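Local coordinates for protein putative glucarate dehydratase (Pseudomonas fluorescens, PDB 4IT1) that probably dehydrates D-glucarate to 5-dehydro-4-deoxy-D-glucarate as a magnesium-dependent member of the mandelate racemase/muconate lactonizing enzyme family, at residues A[168-173]-A[194-199]; A[209-214]-A[239-244]; A[227-232]-A[261-266]. One frame throughout, in Å; residues are numbered along the deposited sequence.

Contact 1 (A[168-173]-A[194-199]); sequences AYLFFK and QQIVAQ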
ATOM      1  N   ALA A 168     -25.365  12.914   3.466  1.00 52.73           N
ATOM      2  CA  ALA A 168     -26.711  12.451   3.191  1.00 63.21           C
ATOM      3  C   ALA A 168     -26.792  12.206   1.691  1.00 62.16           C
ATOM      4  O   ALA A 168     -26.599  13.143   0.904  1.00 55.33           O
ATOM      5  CB  ALA A 168     -27.722  13.505   3.615  1.00 50.48           C
ATOM      6  N   TYR A 169     -27.041  10.955   1.299  1.00 64.37           N
ATOM      7  CA  TYR A 169     -27.181  10.609  -0.123  1.00 53.23           C
ATOM      8  C   TYR A 169     -28.637  10.739  -0.584  1.00 52.89           C
ATOM      9  O   TYR A 169     -29.461   9.861  -0.322  1.00 52.19           O
ATOM     10  CB  TYR A 169     -26.623   9.207  -0.428  1.00 47.86           C
ATOM     11  CG  TYR A 169     -25.825   9.146  -1.738  1.00 55.04           C
ATOM     12  CD1 TYR A 169     -26.282   9.792  -2.898  1.00 48.05           C
ATOM     13  CD2 TYR A 169     -24.610   8.457  -1.809  1.00 53.54           C
ATOM     14  CE1 TYR A 169     -25.553   9.760  -4.075  1.00 56.77           C
ATOM     15  CE2 TYR A 169     -23.877   8.415  -2.994  1.00 66.28           C
ATOM     16  CZ  TYR A 169     -24.357   9.066  -4.122  1.00 64.75           C
ATOM     17  OH  TYR A 169     -23.644   9.034  -5.301  1.00 74.46           O
ATOM     18  N   LEU A 170     -28.932  11.845  -1.266  1.00 49.49           N
ATOM     19  CA  LEU A 170     -30.274  12.163  -1.738  1.00 49.80           C
ATOM     20  C   LEU A 170     -30.576  11.624  -3.139  1.00 66.72           C
ATOM     21  O   LEU A 170     -29.731  11.691  -4.043  1.00 59.87           O
ATOM     22  CB  LEU A 170     -30.474  13.678  -1.783  1.00 61.93           C
ATOM     23  CG  LEU A 170     -30.223  14.561  -0.564  1.00 63.17           C
ATOM     24  CD1 LEU A 170     -30.728  15.967  -0.871  1.00 54.65           C
ATOM     25  CD2 LEU A 170     -30.894  13.990   0.673  1.00 49.12           C
ATOM     26  N   PHE A 171     -31.809  11.150  -3.313  1.00 57.22           N
ATOM     27  CA  PHE A 171     -32.296  10.608  -4.577  1.00 59.98           C
ATOM     28  C   PHE A 171     -33.624  11.233  -4.949  1.00 58.70           C
ATOM     29  O   PHE A 171     -34.440  11.535  -4.076  1.00 63.89           O
ATOM     30  CB  PHE A 171     -32.541   9.109  -4.447  1.00 53.10           C
ATOM     31  CG  PHE A 171     -31.296   8.289  -4.416  1.00 57.89           C
ATOM     32  CD1 PHE A 171     -30.603   8.094  -3.227  1.00 56.70           C
ATOM     33  CD2 PHE A 171     -30.825   7.680  -5.577  1.00 58.95           C
ATOM     34  CE1 PHE A 171     -29.454   7.318  -3.194  1.00 58.17           C
ATOM     35  CE2 PHE A 171     -29.676   6.900  -5.550  1.00 63.78           C
ATOM     36  CZ  PHE A 171     -28.986   6.720  -4.357  1.00 69.56           C
ATOM     37  N   PHE A 172     -33.850  11.409  -6.244  1.00 52.78           N
ATOM     38  CA  PHE A 172     -35.208  11.553  -6.735  1.00 53.97           C
ATOM     39  C   PHE A 172     -35.843  10.163  -6.692  1.00 61.37           C
ATOM     40  O   PHE A 172     -35.151   9.150  -6.849  1.00 49.21           O
ATOM     41  CB  PHE A 172     -35.228  12.138  -8.138  1.00 50.30           C
ATOM     42  CG  PHE A 172     -34.642  13.519  -8.217  1.00 61.62           C
ATOM     43  CD1 PHE A 172     -35.409  14.634  -7.895  1.00 60.23           C
ATOM     44  CD2 PHE A 172     -33.318  13.709  -8.598  1.00 58.77           C
ATOM     45  CE1 PHE A 172     -34.872  15.917  -7.960  1.00 65.70           C
ATOM     46  CE2 PHE A 172     -32.777  14.989  -8.672  1.00 66.69           C
ATOM     47  CZ  PHE A 172     -33.555  16.095  -8.351  1.00 64.95           C
ATOM     48  N   LYS A 173     -37.144  10.115  -6.418  1.00 63.40           N
ATOM     49  CA  LYS A 173     -37.864   8.848  -6.339  1.00 62.17           C
ATOM     50  C   LYS A 173     -39.335   9.037  -6.683  1.00 60.72           C
ATOM     51  O   LYS A 173     -39.860  10.152  -6.593  1.00 62.31           O
ATOM     52  CB  LYS A 173     -37.697   8.190  -4.953  1.00 66.45           C
ATOM     53  CG  LYS A 173     -38.401   8.900  -3.792  1.00 69.36           C
ATOM     54  CD  LYS A 173     -38.031   8.303  -2.435  1.00 61.56           C
ATOM     55  CE  LYS A 173     -38.674   6.941  -2.188  1.00 59.16           C
ATOM     56  NZ  LYS A 173     -40.166   7.003  -2.146  1.00 54.42           N
ATOM     57  N   GLN A 194     -38.864  21.245  -3.365  1.00 70.59           N
ATOM     58  CA  GLN A 194     -39.573  21.129  -2.092  1.00 76.41           C
ATOM     59  C   GLN A 194     -39.451  19.734  -1.470  1.00 67.64           C
ATOM     60  O   GLN A 194     -39.131  19.598  -0.288  1.00 68.39           O
ATOM     61  CB  GLN A 194     -41.042  21.501  -2.288  1.00 86.12           C
ATOM     62  CG  GLN A 194     -41.826  21.690  -1.002  1.00 98.35           C
ATOM     63  CD  GLN A 194     -43.139  22.413  -1.229  1.00109.10           C
ATOM     64  OE1 GLN A 194     -43.207  23.383  -1.986  1.00113.24           O
ATOM     65  NE2 GLN A 194     -44.191  21.949  -0.564  1.00109.31           N
ATOM     66  N   GLN A 195     -39.685  18.705  -2.278  1.00 67.62           N
ATOM     67  CA  GLN A 195     -39.698  17.321  -1.798  1.00 67.91           C
ATOM     68  C   GLN A 195     -38.293  16.806  -1.495  1.00 65.46           C
ATOM     69  O   GLN A 195     -38.112  15.949  -0.623  1.00 66.38           O
ATOM     70  CB  GLN A 195     -40.379  16.412  -2.824  1.00 72.94           C
ATOM     71  CG  GLN A 195     -41.840  16.740  -3.084  1.00 67.09           C
ATOM     72  CD  GLN A 195     -42.334  16.254  -4.438  1.00 80.81           C
ATOM     73  OE1 GLN A 195     -41.602  16.260  -5.429  1.00 77.55           O
ATOM     74  NE2 GLN A 195     -43.593  15.847  -4.488  1.00 79.25           N
ATOM     75  N   ILE A 196     -37.310  17.326  -2.231  1.00 66.50           N
ATOM     76  CA  ILE A 196     -35.900  16.979  -2.011  1.00 66.40           C
ATOM     77  C   ILE A 196     -35.362  17.645  -0.742  1.00 56.71           C
ATOM     78  O   ILE A 196     -34.748  16.978   0.101  1.00 50.13           O
ATOM     79  CB  ILE A 196     -35.023  17.277  -3.264  1.00 57.77           C
ATOM     80  CG1 ILE A 196     -34.962  16.046  -4.181  1.00 63.22           C
ATOM     81  CG2 ILE A 196     -33.602  17.679  -2.887  1.00 62.39           C
ATOM     82  CD1 ILE A 196     -34.245  14.843  -3.586  1.00 58.89           C
ATOM     83  N   VAL A 197     -35.617  18.950  -0.608  1.00 64.48           N
ATOM     84  CA  VAL A 197     -35.272  19.707   0.603  1.00 64.65           C
ATOM     85  C   VAL A 197     -35.811  18.979   1.835  1.00 52.48           C
ATOM     86  O   VAL A 197     -35.071  18.706   2.784  1.00 55.99           O
ATOM     87  CB  VAL A 197     -35.796  21.163   0.534  1.00 75.03           C
ATOM     88  CG1 VAL A 197     -35.812  21.816   1.912  1.00 78.96           C
ATOM     89  CG2 VAL A 197     -34.954  21.990  -0.432  1.00 81.01           C
ATOM     90  N   ALA A 198     -37.095  18.633   1.776  1.00 57.86           N
ATOM     91  CA  ALA A 198     -37.763  17.855   2.813  1.00 54.00           C
ATOM     92  C   ALA A 198     -37.090  16.501   3.059  1.00 56.59           C
ATOM     93  O   ALA A 198     -36.975  16.065   4.205  1.00 61.38           O
ATOM     94  CB  ALA A 198     -39.224  17.663   2.448  1.00 52.47           C
ATOM     95  N   GLN A 199     -36.643  15.843   1.989  1.00 56.76           N
ATOM     96  CA  GLN A 199     -35.998  14.533   2.114  1.00 60.42           C
ATOM     97  C   GLN A 199     -34.660  14.644   2.857  1.00 61.27           C
ATOM     98  O   GLN A 199     -34.327  13.799   3.697  1.00 53.30           O
ATOM     99  CB  GLN A 199     -35.808  13.881   0.735  1.00 62.86           C
ATOM    100  CG  GLN A 199     -35.242  12.466   0.792  1.00 58.68           C
ATOM    101  CD  GLN A 199     -34.725  11.968  -0.552  1.00 65.58           C
ATOM    102  OE1 GLN A 199     -33.531  11.690  -0.709  1.00 63.65           O
ATOM    103  NE2 GLN A 199     -35.621  11.847  -1.525  1.00 53.96           N
TER
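The side-chain amide of Gln199 lies against the backbone of Phe171 and pairs with both its polar atoms, much as a neighbouring strand would. OE1 of Gln199 accepts from N of Phe171 at 3.2 Å, using a lone pair in its carbonyl plane. In return, NE2 of Gln199 donates to O of Phe171 at 2.8 Å, and this acceptor lies only 13° out of the amide plane. With CG anti to the backbone N (chi1 -175°) and the chain extended beyond it, the amide spans the gap from helix 193-207 to segment 168-173.

Ile196, one turn earlier on the helix, fills in beside this pairing. Its CD1 comes within 3.3 Å of O of Phe171, its CG2 meets CD1 of Leu170 at 3.9 Å, and its CG1 packs against CE1 of Phe172 at 3.8 Å. CD2 of Leu170 lies alongside the Gln199 amide, 3.8 Å from OE1 of Gln199, the two side chains running in opposite senses. The ring of Phe171 meets those of Trp374 and His371 and lies near a bound tartrate, while the OH of Tyr169 is bonded to Lys215, the predicted proton acceptor.

Two bonds to the N and O of one residue fix the rotation of the buried amide and satisfy two main-chain polar atoms beside the probable active-site pocket.

Contact 2 (A[209-214]-A[239-244]); sequences FKSIKL and PLRIDP. With MG (magnesium ion), chain E.
Four backbone hydrogen bonds, linking Ile212 and Leu214 to Pro239, Arg241 and Asp243, pair the two segments as adjacent parallel strands. N of Ile212 donates to O of Pro239 at 2.9 Å and N of Arg241 to O of Ile212 at 2.8 Å; N of Leu214 then meets O of Arg241, and N of Asp243 meets O of Leu214. CA-H...O contacts fill the intervals, among them CA of Lys213 to O of Arg241 at 3.3 Å. With helix 221-234 between them, the strands form a beta-alpha-beta unit of the family's barrel domain.

Apolar packing occupies the face turned to that helix. Ile212 and Leu240 lie side by side, CB of the former 3.7 Å from CD2 of the latter, and CB of Leu214 rests 3.9 Å from CG2 of Ile242.

Polar groups gather on the other face. CB of Ser211 sits over the guanidinium face of Arg241, 3.7 Å from its CZ, while NH2 of Arg241 is bonded to Gln265. Lys213 passes across Arg241, its CE against CB of Arg241. A water accepts from NZ of Lys213 and, weakly, from NH1 of Arg241; Asp369 forms a salt bridge with the lysine.

At the strand end Asp243, its CG anti to the backbone N (chi1 -172°), binds magnesium through OD2 at 2.0 Å, while OD1 takes a hydrogen bond from a metal-bound water at 2.6 Å and another from N of Asn245. Glu268 and Asn291 complete the protein ligands. Both carboxylate oxygens are thus engaged, which holds the group's rotation and ties the metal's position to the strand pairing.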
ATOM      1  N   PHE A 209     -26.051  14.500   9.426  1.00 70.95           N
ATOM      2  CA  PHE A 209     -25.075  14.632   8.342  1.00 61.93           C
ATOM      3  C   PHE A 209     -24.701  16.102   8.127  1.00 67.50           C
ATOM      4  O   PHE A 209     -25.571  16.986   8.142  1.00 56.70           O
ATOM      5  CB  PHE A 209     -25.620  14.036   7.029  1.00 65.97           C
ATOM      6  CG  PHE A 209     -25.842  12.537   7.061  1.00 48.08           C
ATOM      7  CD1 PHE A 209     -24.812  11.667   7.391  1.00 45.20           C
ATOM      8  CD2 PHE A 209     -27.083  11.997   6.727  1.00 56.94           C
ATOM      9  CE1 PHE A 209     -25.017  10.292   7.415  1.00 49.88           C
ATOM     10  CE2 PHE A 209     -27.294  10.620   6.733  1.00 48.62           C
ATOM     11  CZ  PHE A 209     -26.258   9.767   7.081  1.00 51.33           C
ATOM     12  N   LYS A 210     -23.409  16.356   7.918  1.00 64.34           N
ATOM     13  CA  LYS A 210     -22.908  17.727   7.750  1.00 69.25           C
ATOM     14  C   LYS A 210     -22.610  18.098   6.295  1.00 68.17           C
ATOM     15  O   LYS A 210     -22.180  19.215   6.011  1.00 66.73           O
ATOM     16  CB  LYS A 210     -21.691  17.976   8.650  1.00 73.81           C
ATOM     17  CG  LYS A 210     -22.050  18.106  10.124  1.00 82.63           C
ATOM     18  CD  LYS A 210     -20.821  18.203  11.016  1.00 85.68           C
ATOM     19  CE  LYS A 210     -21.223  18.216  12.483  1.00 89.49           C
ATOM     20  NZ  LYS A 210     -20.044  18.327  13.384  1.00103.01           N
ATOM     21  N   SER A 211     -22.862  17.162   5.381  1.00 72.68           N
ATOM     22  CA  SER A 211     -22.693  17.393   3.942  1.00 67.43           C
ATOM     23  C   SER A 211     -23.752  16.650   3.132  1.00 66.91           C
ATOM     24  O   SER A 211     -24.346  15.685   3.614  1.00 69.45           O
ATOM     25  CB  SER A 211     -21.294  16.978   3.495  1.00 55.55           C
ATOM     26  OG  SER A 211     -20.976  15.692   3.982  1.00 56.64           O
ATOM     27  N   ILE A 212     -23.991  17.106   1.903  1.00 65.07           N
ATOM     28  CA  ILE A 212     -25.041  16.525   1.059  1.00 65.87           C
ATOM     29  C   ILE A 212     -24.562  16.125  -0.352  1.00 64.33           C
ATOM     30  O   ILE A 212     -23.917  16.920  -1.060  1.00 59.96           O
ATOM     31  CB  ILE A 212     -26.257  17.474   0.940  1.00 58.48           C
ATOM     32  CG1 ILE A 212     -26.785  17.880   2.325  1.00 68.08           C
ATOM     33  CG2 ILE A 212     -27.368  16.807   0.147  1.00 57.51           C
ATOM     34  CD1 ILE A 212     -27.684  19.104   2.316  1.00 54.76           C
ATOM     35  N   LYS A 213     -24.889  14.892  -0.750  1.00 55.30           N
ATOM     36  CA  LYS A 213     -24.700  14.439  -2.140  1.00 57.64           C
ATOM     37  C   LYS A 213     -26.020  14.068  -2.815  1.00 53.98           C
ATOM     38  O   LYS A 213     -26.739  13.176  -2.343  1.00 57.88           O
ATOM     39  CB  LYS A 213     -23.739  13.245  -2.219  1.00 55.02           C
ATOM     40  CG  LYS A 213     -23.537  12.726  -3.648  1.00 49.97           C
ATOM     41  CD  LYS A 213     -22.330  11.817  -3.765  1.00 46.50           C
ATOM     42  CE  LYS A 213     -21.026  12.600  -3.817  1.00 42.33           C
ATOM     43  NZ  LYS A 213     -19.898  11.723  -3.383  1.00 40.05           N
ATOM     44  N   LEU A 214     -26.323  14.736  -3.926  1.00 44.71           N
ATOM     45  CA  LEU A 214     -27.500  14.396  -4.727  1.00 53.60           C
ATOM     46  C   LEU A 214     -27.190  13.450  -5.907  1.00 55.17           C
ATOM     47  O   LEU A 214     -26.291  13.720  -6.714  1.00 50.21           O
ATOM     48  CB  LEU A 214     -28.172  15.670  -5.245  1.00 44.94           C
ATOM     49  CG  LEU A 214     -29.372  15.465  -6.165  1.00 46.41           C
ATOM     50  CD1 LEU A 214     -30.612  15.067  -5.376  1.00 48.56           C
ATOM     51  CD2 LEU A 214     -29.630  16.713  -6.995  1.00 49.69           C
ATOM     52  N   PRO A 239     -21.652  21.551   2.677  1.00 59.68           N
ATOM     53  CA  PRO A 239     -20.967  21.264   1.415  1.00 60.83           C
ATOM     54  C   PRO A 239     -21.864  20.411   0.512  1.00 62.65           C
ATOM     55  O   PRO A 239     -22.408  19.393   0.964  1.00 57.21           O
ATOM     56  CB  PRO A 239     -19.726  20.475   1.856  1.00 60.64           C
ATOM     57  CG  PRO A 239     -19.543  20.814   3.301  1.00 64.14           C
ATOM     58  CD  PRO A 239     -20.937  20.972   3.828  1.00 57.68           C
ATOM     59  N   LEU A 240     -22.037  20.850  -0.736  1.00 53.23           N
ATOM     60  CA  LEU A 240     -22.924  20.169  -1.689  1.00 58.38           C
ATOM     61  C   LEU A 240     -22.169  19.508  -2.846  1.00 56.60           C
ATOM     62  O   LEU A 240     -21.243  20.096  -3.420  1.00 51.60           O
ATOM     63  CB  LEU A 240     -23.981  21.134  -2.235  1.00 55.62           C
ATOM     64  CG  LEU A 240     -24.886  21.851  -1.226  1.00 55.51           C
ATOM     65  CD1 LEU A 240     -25.698  22.947  -1.903  1.00 51.91           C
ATOM     66  CD2 LEU A 240     -25.805  20.869  -0.520  1.00 56.51           C
ATOM     67  N   ARG A 241     -22.577  18.279  -3.164  1.00 56.52           N
ATOM     68  CA  ARG A 241     -21.985  17.473  -4.242  1.00 63.08           C
ATOM     69  C   ARG A 241     -23.079  16.794  -5.082  1.00 65.55           C
ATOM     70  O   ARG A 241     -24.180  16.543  -4.582  1.00 57.07           O
ATOM     71  CB  ARG A 241     -21.083  16.388  -3.652  1.00 55.03           C
ATOM     72  CG  ARG A 241     -19.971  16.886  -2.754  1.00 55.84           C
ATOM     73  CD  ARG A 241     -19.752  15.940  -1.582  1.00 61.46           C
ATOM     74  NE  ARG A 241     -18.999  16.599  -0.517  1.00 65.90           N
ATOM     75  CZ  ARG A 241     -18.915  16.182   0.746  1.00 67.16           C
ATOM     76  NH1 ARG A 241     -19.540  15.084   1.154  1.00 61.48           N
ATOM     77  NH2 ARG A 241     -18.197  16.882   1.611  1.00 59.98           N
ATOM     78  N   ILE A 242     -22.768  16.493  -6.347  1.00 59.56           N
ATOM     79  CA  ILE A 242     -23.678  15.728  -7.223  1.00 52.03           C
ATOM     80  C   ILE A 242     -22.978  14.623  -7.996  1.00 56.00           C
ATOM     81  O   ILE A 242     -21.799  14.738  -8.324  1.00 55.10           O
ATOM     82  CB  ILE A 242     -24.420  16.611  -8.246  1.00 50.62           C
ATOM     83  CG1 ILE A 242     -23.440  17.527  -8.988  1.00 59.45           C
ATOM     84  CG2 ILE A 242     -25.534  17.389  -7.571  1.00 57.90           C
ATOM     85  CD1 ILE A 242     -23.996  18.136 -10.255  1.00 49.22           C
ATOM     86  N   ASP A 243     -23.729  13.564  -8.294  1.00 50.25           N
ATOM     87  CA  ASP A 243     -23.254  12.456  -9.123  1.00 48.57           C
ATOM     88  C   ASP A 243     -24.207  12.233 -10.297  1.00 48.74           C
ATOM     89  O   ASP A 243     -25.168  11.468 -10.176  1.00 53.50           O
ATOM     90  CB  ASP A 243     -23.145  11.170  -8.289  1.00 50.21           C
ATOM     91  CG  ASP A 243     -22.479  10.023  -9.048  1.00 53.60           C
ATOM     92  OD1 ASP A 243     -22.194  10.180 -10.256  1.00 49.69           O
ATOM     93  OD2 ASP A 243     -22.226   8.960  -8.435  1.00 44.09           O
ATOM     94  N   PRO A 244     -23.963  12.906 -11.437  1.00 50.23           N
ATOM     95  CA  PRO A 244     -24.821  12.653 -12.601  1.00 46.67           C
ATOM     96  C   PRO A 244     -24.498  11.352 -13.355  1.00 44.97           C
ATOM     97  O   PRO A 244     -25.052  11.121 -14.425  1.00 52.79           O
ATOM     98  CB  PRO A 244     -24.575  13.875 -13.505  1.00 47.51           C
ATOM     99  CG  PRO A 244     -23.819  14.866 -12.669  1.00 50.54           C
ATOM    100  CD  PRO A 244     -23.065  14.051 -11.664  1.00 48.44           C
TER
HETATM  101 MG    MG E 501     -20.863   7.463  -8.527  1.00 53.20          MG
HETATM  102  O   HOH W   1     -20.099  12.318  -0.187  1.00 48.67           O
HETATM  103  O   HOH W   2     -20.425   8.251 -10.491  1.00 41.55           O
HETATM  104  O   HOH W   3     -21.452   6.562  -6.726  1.00 44.79           O
HETATM  105  O   HOH W   4     -21.697   5.866  -9.496  1.00 55.88           O

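Contact 3 (A[227-232]-A[261-266]); sequences CIKALK and GDDLQY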
ATOM      1  N   CYS A 227     -32.831  22.392  -7.870  1.00 57.01           N
ATOM      2  CA  CYS A 227     -32.926  21.616  -6.630  1.00 55.09           C
ATOM      3  C   CYS A 227     -31.691  21.785  -5.748  1.00 61.37           C
ATOM      4  O   CYS A 227     -31.782  21.706  -4.519  1.00 60.87           O
ATOM      5  CB  CYS A 227     -33.179  20.136  -6.921  1.00 50.29           C
ATOM      6  SG  CYS A 227     -34.759  19.823  -7.751  1.00 63.68           S
ATOM      7  N   ILE A 228     -30.541  22.018  -6.373  1.00 56.42           N
ATOM      8  CA  ILE A 228     -29.322  22.304  -5.618  1.00 66.20           C
ATOM      9  C   ILE A 228     -29.397  23.690  -4.977  1.00 56.71           C
ATOM     10  O   ILE A 228     -29.079  23.841  -3.798  1.00 62.44           O
ATOM     11  CB  ILE A 228     -28.059  22.157  -6.488  1.00 67.42           C
ATOM     12  CG1 ILE A 228     -27.736  20.679  -6.683  1.00 61.91           C
ATOM     13  CG2 ILE A 228     -26.861  22.850  -5.849  1.00 58.40           C
ATOM     14  CD1 ILE A 228     -27.083  20.401  -8.015  1.00 75.99           C
ATOM     15  N   LYS A 229     -29.823  24.685  -5.754  1.00 57.96           N
ATOM     16  CA  LYS A 229     -30.051  26.044  -5.249  1.00 66.76           C
ATOM     17  C   LYS A 229     -30.918  26.010  -3.989  1.00 73.05           C
ATOM     18  O   LYS A 229     -30.543  26.567  -2.950  1.00 71.91           O
ATOM     19  CB  LYS A 229     -30.730  26.922  -6.307  1.00 64.99           C
ATOM     20  CG  LYS A 229     -30.002  27.036  -7.638  1.00 71.35           C
ATOM     21  CD  LYS A 229     -28.915  28.093  -7.617  1.00 69.75           C
ATOM     22  CE  LYS A 229     -28.311  28.259  -8.998  1.00 71.23           C
ATOM     23  NZ  LYS A 229     -26.952  28.857  -8.909  1.00 66.52           N
ATOM     24  N   ALA A 230     -32.065  25.337  -4.091  1.00 64.37           N
ATOM     25  CA  ALA A 230     -33.004  25.215  -2.983  1.00 63.46           C
ATOM     26  C   ALA A 230     -32.366  24.540  -1.761  1.00 69.53           C
ATOM     27  O   ALA A 230     -32.632  24.935  -0.623  1.00 71.53           O
ATOM     28  CB  ALA A 230     -34.254  24.472  -3.428  1.00 59.38           C
ATOM     29  N   LEU A 231     -31.520  23.540  -2.000  1.00 63.42           N
ATOM     30  CA  LEU A 231     -30.762  22.890  -0.929  1.00 71.71           C
ATOM     31  C   LEU A 231     -29.718  23.811  -0.283  1.00 79.07           C
ATOM     32  O   LEU A 231     -29.486  23.733   0.927  1.00 73.88           O
ATOM     33  CB  LEU A 231     -30.071  21.625  -1.442  1.00 71.10           C
ATOM     34  CG  LEU A 231     -30.890  20.340  -1.539  1.00 70.98           C
ATOM     35  CD1 LEU A 231     -30.180  19.341  -2.441  1.00 74.66           C
ATOM     36  CD2 LEU A 231     -31.124  19.747  -0.161  1.00 61.12           C
ATOM     37  N   LYS A 232     -29.085  24.657  -1.100  1.00 73.88           N
ATOM     38  CA  LYS A 232     -28.094  25.635  -0.633  1.00 77.58           C
ATOM     39  C   LYS A 232     -28.788  26.730   0.181  1.00 80.89           C
ATOM     40  O   LYS A 232     -28.274  27.175   1.213  1.00 77.50           O
ATOM     41  CB  LYS A 232     -27.349  26.253  -1.824  1.00 62.89           C
ATOM     42  CG  LYS A 232     -26.176  27.154  -1.463  1.00 64.96           C
ATOM     43  CD  LYS A 232     -25.858  28.107  -2.611  1.00 71.94           C
ATOM     44  CE  LYS A 232     -24.698  29.042  -2.293  1.00 78.00           C
ATOM     45  NZ  LYS A 232     -23.372  28.354  -2.333  1.00 83.10           N
ATOM     46  N   GLY A 261     -22.349  28.232 -10.581  1.00 69.81           N
ATOM     47  CA  GLY A 261     -21.281  29.097 -10.063  1.00 70.72           C
ATOM     48  C   GLY A 261     -20.296  28.361  -9.171  1.00 75.35           C
ATOM     49  O   GLY A 261     -19.398  27.674  -9.657  1.00 81.82           O
ATOM     50  N   ASP A 262     -20.470  28.511  -7.860  1.00 73.03           N
ATOM     51  CA  ASP A 262     -19.659  27.784  -6.881  1.00 69.28           C
ATOM     52  C   ASP A 262     -20.515  27.175  -5.773  1.00 58.41           C
ATOM     53  O   ASP A 262     -20.035  26.932  -4.666  1.00 60.61           O
ATOM     54  CB  ASP A 262     -18.518  28.653  -6.315  1.00 82.59           C
ATOM     55  CG  ASP A 262     -18.964  30.069  -5.953  1.00 91.82           C
ATOM     56  OD1 ASP A 262     -20.000  30.238  -5.271  1.00 89.97           O
ATOM     57  OD2 ASP A 262     -18.254  31.020  -6.347  1.00 93.65           O
ATOM     58  N   ASP A 263     -21.782  26.912  -6.092  1.00 65.41           N
ATOM     59  CA  ASP A 263     -22.705  26.242  -5.168  1.00 60.74           C
ATOM     60  C   ASP A 263     -22.217  24.861  -4.733  1.00 54.97           C
ATOM     61  O   ASP A 263     -22.655  24.344  -3.703  1.00 57.29           O
ATOM     62  CB  ASP A 263     -24.101  26.111  -5.789  1.00 70.24           C
ATOM     63  CG  ASP A 263     -24.787  27.456  -6.003  1.00 81.36           C
ATOM     64  OD1 ASP A 263     -24.194  28.512  -5.688  1.00 80.33           O
ATOM     65  OD2 ASP A 263     -25.934  27.452  -6.498  1.00 94.39           O
ATOM     66  N   LEU A 264     -21.306  24.270  -5.509  1.00 55.89           N
ATOM     67  CA  LEU A 264     -20.859  22.894  -5.264  1.00 55.13           C
ATOM     68  C   LEU A 264     -19.432  22.767  -4.757  1.00 47.82           C
ATOM     69  O   LEU A 264     -18.526  23.419  -5.272  1.00 51.71           O
ATOM     70  CB  LEU A 264     -21.003  22.045  -6.536  1.00 59.48           C
ATOM     71  CG  LEU A 264     -22.396  21.690  -7.067  1.00 60.87           C
ATOM     72  CD1 LEU A 264     -22.236  20.730  -8.230  1.00 58.99           C
ATOM     73  CD2 LEU A 264     -23.288  21.061  -6.005  1.00 55.41           C
ATOM     74  N   GLN A 265     -19.237  21.892  -3.773  1.00 45.94           N
ATOM     75  CA  GLN A 265     -17.895  21.503  -3.330  1.00 51.55           C
ATOM     76  C   GLN A 265     -17.130  20.744  -4.425  1.00 60.85           C
ATOM     77  O   GLN A 265     -15.970  21.069  -4.706  1.00 65.62           O
ATOM     78  CB  GLN A 265     -17.957  20.664  -2.046  1.00 49.57           C
ATOM     79  CG  GLN A 265     -16.607  20.516  -1.357  1.00 48.50           C
ATOM     80  CD  GLN A 265     -16.638  19.590  -0.148  1.00 58.56           C
ATOM     81  OE1 GLN A 265     -17.266  18.534  -0.172  1.00 57.79           O
ATOM     82  NE2 GLN A 265     -15.943  19.982   0.917  1.00 66.01           N
ATOM     83  N   TYR A 266     -17.773  19.731  -5.018  1.00 54.61           N
ATOM     84  CA  TYR A 266     -17.225  19.023  -6.190  1.00 53.67           C
ATOM     85  C   TYR A 266     -18.299  18.358  -7.055  1.00 53.79           C
ATOM     86  O   TYR A 266     -19.407  18.104  -6.591  1.00 55.21           O
ATOM     87  CB  TYR A 266     -16.121  18.012  -5.804  1.00 46.26           C
ATOM     88  CG  TYR A 266     -16.540  16.775  -5.007  1.00 47.96           C
ATOM     89  CD1 TYR A 266     -17.355  15.784  -5.562  1.00 49.05           C
ATOM     90  CD2 TYR A 266     -16.060  16.566  -3.717  1.00 48.36           C
ATOM     91  CE1 TYR A 266     -17.707  14.644  -4.840  1.00 43.59           C
ATOM     92  CE2 TYR A 266     -16.408  15.430  -2.989  1.00 41.70           C
ATOM     93  CZ  TYR A 266     -17.232  14.476  -3.550  1.00 46.86           C
ATOM     94  OH  TYR A 266     -17.573  13.350  -2.813  1.00 53.49           O
TER
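Asp263 meets two lysines one turn apart on helix 221-234, Lys229 and Lys232, from a loop that starts at Gly261, which has positive phi and is the first residue out of helix 250-260. Asp262 adds little, its O no nearer than 4.3 Å to NZ of Lys232.

Asp263 carries the contact. OD2 takes a hydrogen bond and salt bridge from NZ of Lys229 at 3.0 Å, the ammonium arriving from above the carboxylate plane, 39° out of it. OD1 forms a longer salt bridge with NZ of Lys232 at 3.5 Å. Each lysine chain crosses the aspartate at about a right angle, and the methylenes touch as well, CD of Lys229 lying 3.2 Å from OD2 of Asp263 and CD of Lys232 3.6 Å from its CG. A bend at chi2 (-84°) brings Lys229 round to the acid although its CB points away; NZ also donates to O of Leu259. Without the carboxylate, as with an alanine here, both ammonium groups would probably lose their shared counter-charge and the end of Lys232 would be freer to turn.

The loop here joins a barrel helix to the next strand, 266-268, so the network ties two successive beta-alpha units together on the outside of the barrel.

Leu264 brings its CD2 to CG2 of Ile228, at 4.0 Å, the side chains set roughly perpendicular. Beyond it the chain draws away from helix 221-234: N of Gln265 bonds to O of Leu240 and OH of Tyr266 to NZ of Lys213.

How the contacts relate
The three contacts sample one sector of the barrel domain, from strand 163-170 across strands 212-215 and 240-243 to the approach to strand 266-268. Contact 1 closes before the others open, whereas the segments of contacts 2 and 3 alternate along the chain. The centre of contact 2 lies about 11 Å from that of contact 1 and about 9 Å from that of contact 3; the centres of the outer two are about 14 Å apart. Backbone bonds from Ala168 and Leu170 to Lys213 continue the sheet from contact 1 into contact 2, and Leu231 of helix 221-234 packs on Leu170 and Ile196. The sector thus runs from outer helices and a surface salt-bridge network inward to the magnesium site.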